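Local atomic coordinates of putative alpha KG dependent 2,4-D dioxygenase (Burkholderia xenovorans, PDB entry 5J92), a protein that binds iron(II) and probably acts as a 2-oxoglutarate-dependent dioxygenase of the TfdA/TauD family. Residues P18-R23 against Y48-F53; R133-L138 against V262-R267. All coordinates share one frame; numbering follows the deposited sequence.

Interaction 1 (P18-R23 against Y48-F53)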
ATOM      1  N   PRO A  18     -23.562   3.230  -1.672  1.00 16.34           N
ATOM      2  CA  PRO A  18     -24.255   4.522  -1.508  1.00 16.44           C
ATOM      3  C   PRO A  18     -23.793   5.592  -2.495  1.00 16.22           C
ATOM      4  O   PRO A  18     -24.590   6.465  -2.861  1.00 20.15           O
ATOM      5  CB  PRO A  18     -23.961   4.902  -0.047  1.00 17.73           C
ATOM      6  CG  PRO A  18     -22.852   3.992   0.380  1.00 20.02           C
ATOM      7  CD  PRO A  18     -23.019   2.731  -0.400  1.00 16.79           C
ATOM      8  N   PHE A  19     -22.549   5.556  -2.963  1.00 13.84           N
ATOM      9  CA  PHE A  19     -22.143   6.626  -3.874  1.00 14.39           C
ATOM     10  C   PHE A  19     -21.156   6.244  -4.972  1.00 13.85           C
ATOM     11  O   PHE A  19     -20.862   7.101  -5.813  1.00 17.26           O
ATOM     12  CB  PHE A  19     -21.579   7.810  -3.058  1.00 16.07           C
ATOM     13  CG  PHE A  19     -20.517   7.436  -2.053  1.00 20.67           C
ATOM     14  CD1 PHE A  19     -19.201   7.218  -2.452  1.00 16.28           C
ATOM     15  CD2 PHE A  19     -20.819   7.368  -0.697  1.00 19.52           C
ATOM     16  CE1 PHE A  19     -18.206   6.907  -1.524  1.00 18.40           C
ATOM     17  CE2 PHE A  19     -19.836   7.053   0.242  1.00 20.40           C
ATOM     18  CZ  PHE A  19     -18.518   6.821  -0.174  1.00 18.87           C
ATOM     19  N   ILE A  20     -20.645   5.019  -5.024  1.00 13.05           N
ATOM     20  CA  ILE A  20     -19.663   4.643  -6.042  1.00 13.16           C
ATOM     21  C   ILE A  20     -20.316   3.961  -7.237  1.00 14.07           C
ATOM     22  O   ILE A  20     -19.944   4.222  -8.382  1.00 14.73           O
ATOM     23  CB  ILE A  20     -18.572   3.735  -5.442  1.00 14.89           C
ATOM     24  CG1 ILE A  20     -17.792   4.476  -4.359  1.00 14.61           C
ATOM     25  CG2 ILE A  20     -17.630   3.243  -6.561  1.00 14.19           C
ATOM     26  CD1 ILE A  20     -16.802   3.591  -3.626  1.00 17.69           C
ATOM     27  N   ALA A  21     -21.262   3.056  -6.991  1.00 13.25           N
ATOM     28  CA  ALA A  21     -21.709   2.131  -8.019  1.00 14.26           C
ATOM     29  C   ALA A  21     -23.218   1.963  -7.972  1.00 17.03           C
ATOM     30  O   ALA A  21     -23.833   2.000  -6.903  1.00 17.62           O
ATOM     31  CB  ALA A  21     -21.041   0.754  -7.859  1.00 15.19           C
ATOM     32  N   ALA A  22     -23.803   1.759  -9.150  1.00 16.45           N
ATOM     33  CA  ALA A  22     -25.229   1.494  -9.263  1.00 17.19           C
ATOM     34  C   ALA A  22     -25.484   0.597 -10.462  1.00 16.67           C
ATOM     35  O   ALA A  22     -24.804   0.700 -11.491  1.00 15.18           O
ATOM     36  CB  ALA A  22     -26.040   2.783  -9.419  1.00 14.74           C
ATOM     37  N   ARG A  23     -26.509  -0.239 -10.336  1.00 12.13           N
ATOM     38  CA  ARG A  23     -27.030  -1.006 -11.455  1.00 13.00           C
ATOM     39  C   ARG A  23     -28.089  -0.203 -12.197  1.00 17.03           C
ATOM     40  O   ARG A  23     -28.840   0.587 -11.606  1.00 17.73           O
ATOM     41  CB  ARG A  23     -27.635  -2.332 -10.974  1.00 13.38           C
ATOM     42  CG  ARG A  23     -26.571  -3.369 -10.588  1.00 14.74           C
ATOM     43  CD  ARG A  23     -27.168  -4.721 -10.179  1.00 15.37           C
ATOM     44  NE  ARG A  23     -26.115  -5.731 -10.036  1.00 15.74           N
ATOM     45  CZ  ARG A  23     -25.315  -5.843  -8.982  1.00 18.28           C
ATOM     46  NH1 ARG A  23     -25.461  -5.022  -7.942  1.00 18.26           N
ATOM     47  NH2 ARG A  23     -24.380  -6.786  -8.955  1.00 18.78           N
ATOM     48  N   TYR A  48     -22.981   8.094  -9.717  1.00 14.18           N
ATOM     49  CA  TYR A  48     -22.293   6.816  -9.514  1.00 15.77           C
ATOM     50  C   TYR A  48     -21.282   6.593 -10.638  1.00 13.90           C
ATOM     51  O   TYR A  48     -21.661   6.118 -11.720  1.00 14.32           O
ATOM     52  CB  TYR A  48     -23.285   5.652  -9.504  1.00 11.46           C
ATOM     53  CG  TYR A  48     -24.446   5.755  -8.546  1.00 13.78           C
ATOM     54  CD1 TYR A  48     -24.335   5.286  -7.225  1.00 15.07           C
ATOM     55  CD2 TYR A  48     -25.667   6.292  -8.967  1.00 14.70           C
ATOM     56  CE1 TYR A  48     -25.424   5.355  -6.344  1.00 15.81           C
ATOM     57  CE2 TYR A  48     -26.759   6.352  -8.097  1.00 15.76           C
ATOM     58  CZ  TYR A  48     -26.626   5.890  -6.794  1.00 16.14           C
ATOM     59  OH  TYR A  48     -27.696   5.957  -5.933  1.00 19.24           O
ATOM     60  N   PRO A  49     -19.991   6.846 -10.426  1.00 12.66           N
ATOM     61  CA  PRO A  49     -19.012   6.676 -11.523  1.00 16.01           C
ATOM     62  C   PRO A  49     -18.824   5.229 -11.991  1.00 15.35           C
ATOM     63  O   PRO A  49     -18.166   5.017 -13.031  1.00 14.69           O
ATOM     64  CB  PRO A  49     -17.712   7.245 -10.926  1.00 15.40           C
ATOM     65  CG  PRO A  49     -17.907   7.206  -9.463  1.00 17.33           C
ATOM     66  CD  PRO A  49     -19.380   7.405  -9.214  1.00 18.23           C
ATOM     67  N   VAL A  50     -19.372   4.242 -11.275  1.00 15.59           N
ATOM     68  CA  VAL A  50     -19.404   2.843 -11.713  1.00 13.79           C
ATOM     69  C   VAL A  50     -20.857   2.486 -11.994  1.00 17.47           C
ATOM     70  O   VAL A  50     -21.704   2.571 -11.095  1.00 16.62           O
ATOM     71  CB  VAL A  50     -18.817   1.873 -10.673  1.00 15.47           C
ATOM     72  CG1 VAL A  50     -18.890   0.408 -11.196  1.00 12.85           C
ATOM     73  CG2 VAL A  50     -17.383   2.245 -10.291  1.00 15.40           C
ATOM     74  N   LEU A  51     -21.153   2.123 -13.245  1.00 16.90           N
ATOM     75  CA  LEU A  51     -22.484   1.705 -13.658  1.00 13.17           C
ATOM     76  C   LEU A  51     -22.430   0.263 -14.152  1.00 15.91           C
ATOM     77  O   LEU A  51     -21.554  -0.103 -14.957  1.00 17.09           O
ATOM     78  CB  LEU A  51     -23.039   2.633 -14.754  1.00 16.79           C
ATOM     79  CG  LEU A  51     -23.282   4.099 -14.375  1.00 16.36           C
ATOM     80  CD1 LEU A  51     -23.740   4.906 -15.585  1.00 17.47           C
ATOM     81  CD2 LEU A  51     -24.330   4.193 -13.278  1.00 13.40           C
ATOM     82  N   ILE A  52     -23.371  -0.539 -13.676  1.00 13.16           N
ATOM     83  CA  ILE A  52     -23.440  -1.974 -13.941  1.00 14.63           C
ATOM     84  C   ILE A  52     -24.725  -2.235 -14.709  1.00 14.89           C
ATOM     85  O   ILE A  52     -25.822  -1.953 -14.205  1.00 15.08           O
ATOM     86  CB  ILE A  52     -23.437  -2.786 -12.637  1.00 15.78           C
ATOM     87  CG1 ILE A  52     -22.201  -2.456 -11.811  1.00 18.51           C
ATOM     88  CG2 ILE A  52     -23.578  -4.265 -12.933  1.00 18.38           C
ATOM     89  CD1 ILE A  52     -22.499  -2.404 -10.327  1.00 20.59           C
ATOM     90  N   PHE A  53     -24.600  -2.788 -15.909  1.00 14.20           N
ATOM     91  CA  PHE A  53     -25.770  -3.179 -16.691  1.00 18.71           C
ATOM     92  C   PHE A  53     -25.856  -4.702 -16.682  1.00 18.24           C
ATOM     93  O   PHE A  53     -25.069  -5.376 -17.367  1.00 19.00           O
ATOM     94  CB  PHE A  53     -25.672  -2.639 -18.124  1.00 15.62           C
ATOM     95  CG  PHE A  53     -25.435  -1.149 -18.197  1.00 15.93           C
ATOM     96  CD1 PHE A  53     -24.143  -0.632 -18.146  1.00 17.58           C
ATOM     97  CD2 PHE A  53     -26.496  -0.266 -18.324  1.00 17.52           C
ATOM     98  CE1 PHE A  53     -23.914   0.733 -18.211  1.00 16.80           C
ATOM     99  CE2 PHE A  53     -26.279   1.103 -18.398  1.00 17.70           C
ATOM    100  CZ  PHE A  53     -24.991   1.603 -18.345  1.00 19.40           C
TER
HETATM  101  O   HOH W   1     -27.226   6.766  -3.535  1.00 15.73           O

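Interaction 2 (R133-L138 against V262-R267)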
ATOM      1  N   ARG A 133     -11.588   8.088 -20.777  1.00 16.94           N
ATOM      2  CA  ARG A 133     -12.797   8.621 -20.163  1.00 17.41           C
ATOM      3  C   ARG A 133     -13.500   7.470 -19.441  1.00 15.33           C
ATOM      4  O   ARG A 133     -13.165   7.160 -18.301  1.00 17.32           O
ATOM      5  CB  ARG A 133     -13.700   9.271 -21.210  1.00 20.34           C
ATOM      6  CG  ARG A 133     -14.942   9.950 -20.633  1.00 23.12           C
ATOM      7  CD  ARG A 133     -15.689  10.724 -21.707  1.00 26.96           C
ATOM      8  NE  ARG A 133     -14.949  11.915 -22.125  1.00 29.00           N
ATOM      9  CZ  ARG A 133     -15.241  12.647 -23.194  1.00 28.62           C
ATOM     10  NH1 ARG A 133     -16.261  12.315 -23.977  1.00 27.44           N
ATOM     11  NH2 ARG A 133     -14.510  13.717 -23.480  1.00 29.56           N
ATOM     12  N   TYR A 134     -14.429   6.802 -20.105  1.00 15.79           N
ATOM     13  CA  TYR A 134     -15.083   5.618 -19.569  1.00 15.46           C
ATOM     14  C   TYR A 134     -14.373   4.366 -20.062  1.00 19.52           C
ATOM     15  O   TYR A 134     -13.995   4.272 -21.236  1.00 18.93           O
ATOM     16  CB  TYR A 134     -16.544   5.558 -19.995  1.00 16.73           C
ATOM     17  CG  TYR A 134     -17.402   6.717 -19.535  1.00 20.27           C
ATOM     18  CD1 TYR A 134     -17.940   6.733 -18.256  1.00 21.36           C
ATOM     19  CD2 TYR A 134     -17.685   7.791 -20.384  1.00 20.51           C
ATOM     20  CE1 TYR A 134     -18.732   7.776 -17.824  1.00 22.62           C
ATOM     21  CE2 TYR A 134     -18.474   8.851 -19.959  1.00 22.03           C
ATOM     22  CZ  TYR A 134     -19.000   8.831 -18.675  1.00 24.12           C
ATOM     23  OH  TYR A 134     -19.797   9.856 -18.216  1.00 23.74           O
ATOM     24  N   SER A 135     -14.224   3.395 -19.169  1.00 18.91           N
ATOM     25  CA  SER A 135     -13.809   2.050 -19.540  1.00 17.00           C
ATOM     26  C   SER A 135     -14.994   1.106 -19.382  1.00 18.40           C
ATOM     27  O   SER A 135     -15.892   1.350 -18.571  1.00 18.10           O
ATOM     28  CB  SER A 135     -12.626   1.582 -18.684  1.00 18.07           C
ATOM     29  OG  SER A 135     -11.463   2.370 -18.934  1.00 19.87           O
ATOM     30  N   PHE A 136     -15.008   0.036 -20.183  1.00 17.92           N
ATOM     31  CA  PHE A 136     -16.109  -0.917 -20.222  1.00 17.19           C
ATOM     32  C   PHE A 136     -15.551  -2.331 -20.163  1.00 26.25           C
ATOM     33  O   PHE A 136     -14.587  -2.656 -20.870  1.00 25.96           O
ATOM     34  CB  PHE A 136     -16.951  -0.757 -21.498  1.00 18.19           C
ATOM     35  CG  PHE A 136     -17.433   0.648 -21.752  1.00 18.92           C
ATOM     36  CD1 PHE A 136     -16.574   1.612 -22.276  1.00 19.57           C
ATOM     37  CD2 PHE A 136     -18.752   1.000 -21.485  1.00 20.90           C
ATOM     38  CE1 PHE A 136     -17.008   2.898 -22.511  1.00 20.02           C
ATOM     39  CE2 PHE A 136     -19.199   2.293 -21.718  1.00 21.43           C
ATOM     40  CZ  PHE A 136     -18.328   3.243 -22.246  1.00 22.20           C
ATOM     41  N   LEU A 137     -16.172  -3.173 -19.332  1.00 23.26           N
ATOM     42  CA  LEU A 137     -15.777  -4.565 -19.157  1.00 20.81           C
ATOM     43  C   LEU A 137     -17.034  -5.418 -19.189  1.00 21.17           C
ATOM     44  O   LEU A 137     -17.938  -5.218 -18.373  1.00 19.54           O
ATOM     45  CB  LEU A 137     -15.038  -4.781 -17.831  1.00 22.68           C
ATOM     46  CG  LEU A 137     -13.512  -4.753 -17.746  1.00 28.29           C
ATOM     47  CD1 LEU A 137     -13.049  -5.051 -16.316  1.00 26.58           C
ATOM     48  CD2 LEU A 137     -12.870  -5.710 -18.746  1.00 32.15           C
ATOM     49  N   LEU A 138     -17.091  -6.373 -20.113  1.00 20.09           N
ATOM     50  CA  LEU A 138     -18.224  -7.288 -20.221  1.00 21.08           C
ATOM     51  C   LEU A 138     -17.746  -8.694 -19.887  1.00 27.76           C
ATOM     52  O   LEU A 138     -16.856  -9.230 -20.557  1.00 22.45           O
ATOM     53  CB  LEU A 138     -18.840  -7.228 -21.619  1.00 22.42           C
ATOM     54  CG  LEU A 138     -20.025  -8.143 -21.928  1.00 25.06           C
ATOM     55  CD1 LEU A 138     -21.214  -7.900 -20.998  1.00 24.46           C
ATOM     56  CD2 LEU A 138     -20.422  -7.953 -23.366  1.00 25.66           C
ATOM     57  N   VAL A 262     -19.946  -3.577 -17.017  1.00 15.09           N
ATOM     58  CA  VAL A 262     -19.555  -2.584 -16.023  1.00 14.12           C
ATOM     59  C   VAL A 262     -18.830  -1.461 -16.750  1.00 19.54           C
ATOM     60  O   VAL A 262     -17.841  -1.696 -17.461  1.00 17.84           O
ATOM     61  CB  VAL A 262     -18.683  -3.178 -14.907  1.00 17.42           C
ATOM     62  CG1 VAL A 262     -18.237  -2.069 -13.939  1.00 16.75           C
ATOM     63  CG2 VAL A 262     -19.450  -4.260 -14.161  1.00 20.51           C
ATOM     64  N   MET A 263     -19.351  -0.251 -16.581  1.00 17.82           N
ATOM     65  CA  MET A 263     -18.828   0.966 -17.179  1.00 16.87           C
ATOM     66  C   MET A 263     -18.384   1.877 -16.049  1.00 19.20           C
ATOM     67  O   MET A 263     -19.150   2.098 -15.101  1.00 17.97           O
ATOM     68  CB  MET A 263     -19.912   1.614 -18.049  1.00 16.68           C
ATOM     69  CG  MET A 263     -19.813   3.094 -18.294  1.00 16.13           C
ATOM     70  SD  MET A 263     -21.333   3.614 -19.120  1.00 22.64           S
ATOM     71  CE  MET A 263     -20.919   5.301 -19.555  1.00 18.91           C
ATOM     72  N   TRP A 264     -17.121   2.337 -16.093  1.00 13.13           N
ATOM     73  CA  TRP A 264     -16.622   3.187 -15.020  1.00 12.38           C
ATOM     74  C   TRP A 264     -15.891   4.403 -15.569  1.00 12.61           C
ATOM     75  O   TRP A 264     -15.264   4.360 -16.634  1.00 13.61           O
ATOM     76  CB  TRP A 264     -15.731   2.406 -14.016  1.00 11.73           C
ATOM     77  CG  TRP A 264     -14.353   1.985 -14.502  1.00 14.38           C
ATOM     78  CD1 TRP A 264     -13.185   2.700 -14.421  1.00 20.35           C
ATOM     79  CD2 TRP A 264     -14.013   0.739 -15.105  1.00 18.86           C
ATOM     80  NE1 TRP A 264     -12.137   1.975 -14.962  1.00 18.72           N
ATOM     81  CE2 TRP A 264     -12.623   0.764 -15.383  1.00 19.82           C
ATOM     82  CE3 TRP A 264     -14.749  -0.400 -15.451  1.00 22.85           C
ATOM     83  CZ2 TRP A 264     -11.965  -0.303 -15.973  1.00 21.59           C
ATOM     84  CZ3 TRP A 264     -14.081  -1.461 -16.049  1.00 25.68           C
ATOM     85  CH2 TRP A 264     -12.709  -1.404 -16.305  1.00 24.10           C
ATOM     86  N   ASP A 265     -16.017   5.500 -14.826  1.00 14.61           N
ATOM     87  CA  ASP A 265     -15.487   6.811 -15.208  1.00 16.39           C
ATOM     88  C   ASP A 265     -14.102   6.961 -14.583  1.00 12.01           C
ATOM     89  O   ASP A 265     -13.967   7.180 -13.379  1.00 13.81           O
ATOM     90  CB  ASP A 265     -16.463   7.901 -14.769  1.00 15.56           C
ATOM     91  CG  ASP A 265     -16.110   9.288 -15.316  1.00 19.68           C
ATOM     92  OD1 ASP A 265     -14.966   9.485 -15.786  1.00 18.89           O
ATOM     93  OD2 ASP A 265     -16.999  10.175 -15.288  1.00 20.79           O
ATOM     94  N   ASN A 266     -13.059   6.823 -15.407  1.00 17.86           N
ATOM     95  CA  ASN A 266     -11.693   6.970 -14.918  1.00 17.16           C
ATOM     96  C   ASN A 266     -11.398   8.370 -14.390  1.00 17.31           C
ATOM     97  O   ASN A 266     -10.426   8.547 -13.648  1.00 17.00           O
ATOM     98  CB  ASN A 266     -10.702   6.600 -16.024  1.00 17.95           C
ATOM     99  CG  ASN A 266     -10.770   5.129 -16.389  1.00 17.80           C
ATOM    100  OD1 ASN A 266     -10.214   4.300 -15.689  1.00 17.31           O
ATOM    101  ND2 ASN A 266     -11.458   4.802 -17.478  1.00 18.46           N
ATOM    102  N   ARG A 267     -12.218   9.364 -14.740  1.00 21.15           N
ATOM    103  CA  ARG A 267     -12.006  10.734 -14.281  1.00 21.35           C
ATOM    104  C   ARG A 267     -12.307  10.916 -12.803  1.00 23.10           C
ATOM    105  O   ARG A 267     -11.975  11.970 -12.257  1.00 17.99           O
ATOM    106  CB  ARG A 267     -12.872  11.701 -15.096  1.00 20.58           C
ATOM    107  CG  ARG A 267     -12.608  11.639 -16.595  1.00 21.44           C
ATOM    108  CD  ARG A 267     -13.645  12.414 -17.390  1.00 23.63           C
ATOM    109  NE  ARG A 267     -14.974  11.808 -17.319  1.00 21.17           N
ATOM    110  CZ  ARG A 267     -16.000  12.195 -18.069  1.00 23.84           C
ATOM    111  NH1 ARG A 267     -15.838  13.188 -18.943  1.00 25.23           N
ATOM    112  NH2 ARG A 267     -17.179  11.595 -17.949  1.00 22.76           N
TER

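Interaction 1 (P18-R23 against Y48-F53)
The ring of Tyr48 lies flat against the methyl of Ala22. Ala22 CB sits 3.5 Å from the centroid of the Tyr48 ring, 15° off the normal, so this is a CH-pi contact over the face. The methyl is displaced toward the CG side of the ring. Tyr48 CG stands anti to its own carbonyl carbon (chi1 -53°). The ring therefore runs across the 18-23 segment, over Ala22 CB and past Ala21 O, with its phenol end toward Pro18 O. Tyr48 CD1 comes to 3.3 Å from Ala21 O. A water lies 2.6 Å from Tyr48 OH and donates to Pro18 O at 2.7 Å, tying the phenol end back. Phe19 O, close by, accepts a hydrogen bond from Arg155.

Beyond Tyr48 the two segments run as parallel strands, the two strands of the beta-alpha-beta unit formed by strand 21-25, helix 35-47 and strand 50-53. Three backbone bonds join them. Ile20 O takes the N-H of Val50 nearly along its C=O axis, at 2.9 Å from Val50 N. Ala22 then bonds both ways, giving its N-H to Val50 O and taking that of Ile52 on its O.

Ala21, Val50, Arg23 and Ile52 share one face of the sheet. Ala21 CB packs 3.8 Å from Val50 CB. Ile20 and Val50 run alongside each other and touch through their CG2 methyls. Tyr252 of strand 251-254 covers Ile20, Ala21 and Ile52, while Phe151 packs on Ile20 and Val50. The straight Arg23 chain slants over Ile52. Arg23 CG rests 3.8 Å from Ile52 CB, and Arg23 NE passes Ile52 CG2 a little farther off.

Interaction 2 (R133-L138 against V262-R267)
Strands 134-138 and 262-265 run antiparallel, their axes 4.6 Å apart at closest approach, with Ser135-Trp264 and Leu137-Val262 as the hydrogen-bonded pairs. On the face of these two pairs, the Trp264 indole stands in the crowded position between backbone N and carbonyl carbon (chi1 72°). This turns it across the neighbouring strand. Ser135 CB lies over one indole face, 3.6 Å from the centroid of the six-membered ring. Leu137 CD1 meets the edge at Trp264 CH2.

Asn266 ND2 spans two acceptors close to its amide plane: Ser135 OG at 2.8 Å and Arg133 O at 3.0 Å. Arg133 O also takes the Asn266 N-H, nearly along its C=O axis. Ser135 OG and Asn266 OD1 both bond to Asp124, an iron ligand, through OD2 and N respectively. They are thus second-shell residues of the metal site in this cupin-clan fold. The indole also meets the ring of the iron ligand His271.

On the other face, the extended Met263 chain puts CE over the Tyr134 ring, 3.7 Å from its centroid. Its SD makes an oblique Met-aromatic contact with Phe136. Arg267 grips Asp265 side-on: NE reaches OD1 on its syn lone pair at 2.8 Å, and NH2 reaches OD2. Asp265 OD2 also hydrogen-bonds to His209 NE2. Asp265 OD1 also accepts the Arg267 N-H, forming an Asx turn. Arg133 CG covers the centre of one guanidinium face of Arg267. The like charges come close, with Arg133 NE 3.5 Å from Arg267 NH1; a salt bridge from Arg133 to Asp292 probably offsets this.

Both interactions belong to one mixed sheet, where strands 50-53 and 261-265 are neighbours. Leu51 N lies 2.7 Å from Met263 O, and Pro49 O lies 2.8 Å from Asp265 N; both are probable hydrogen bonds. Val50 and Val262 also pack together. Interaction 1 is parallel and lies farther from the chain centre. Most of its residues are buried, but Pro18 is exposed and Phe19, Arg23 and Tyr48 are partly so. Its side-chain contacts are mostly apolar. Interaction 2 is antiparallel, central and more buried. Its polar Ser135-Asn266 bond lies beside the iron ligands, its Asp265-Arg267 salt bridge on the other face. The side chain of Val50 is about 12 Å from the iron.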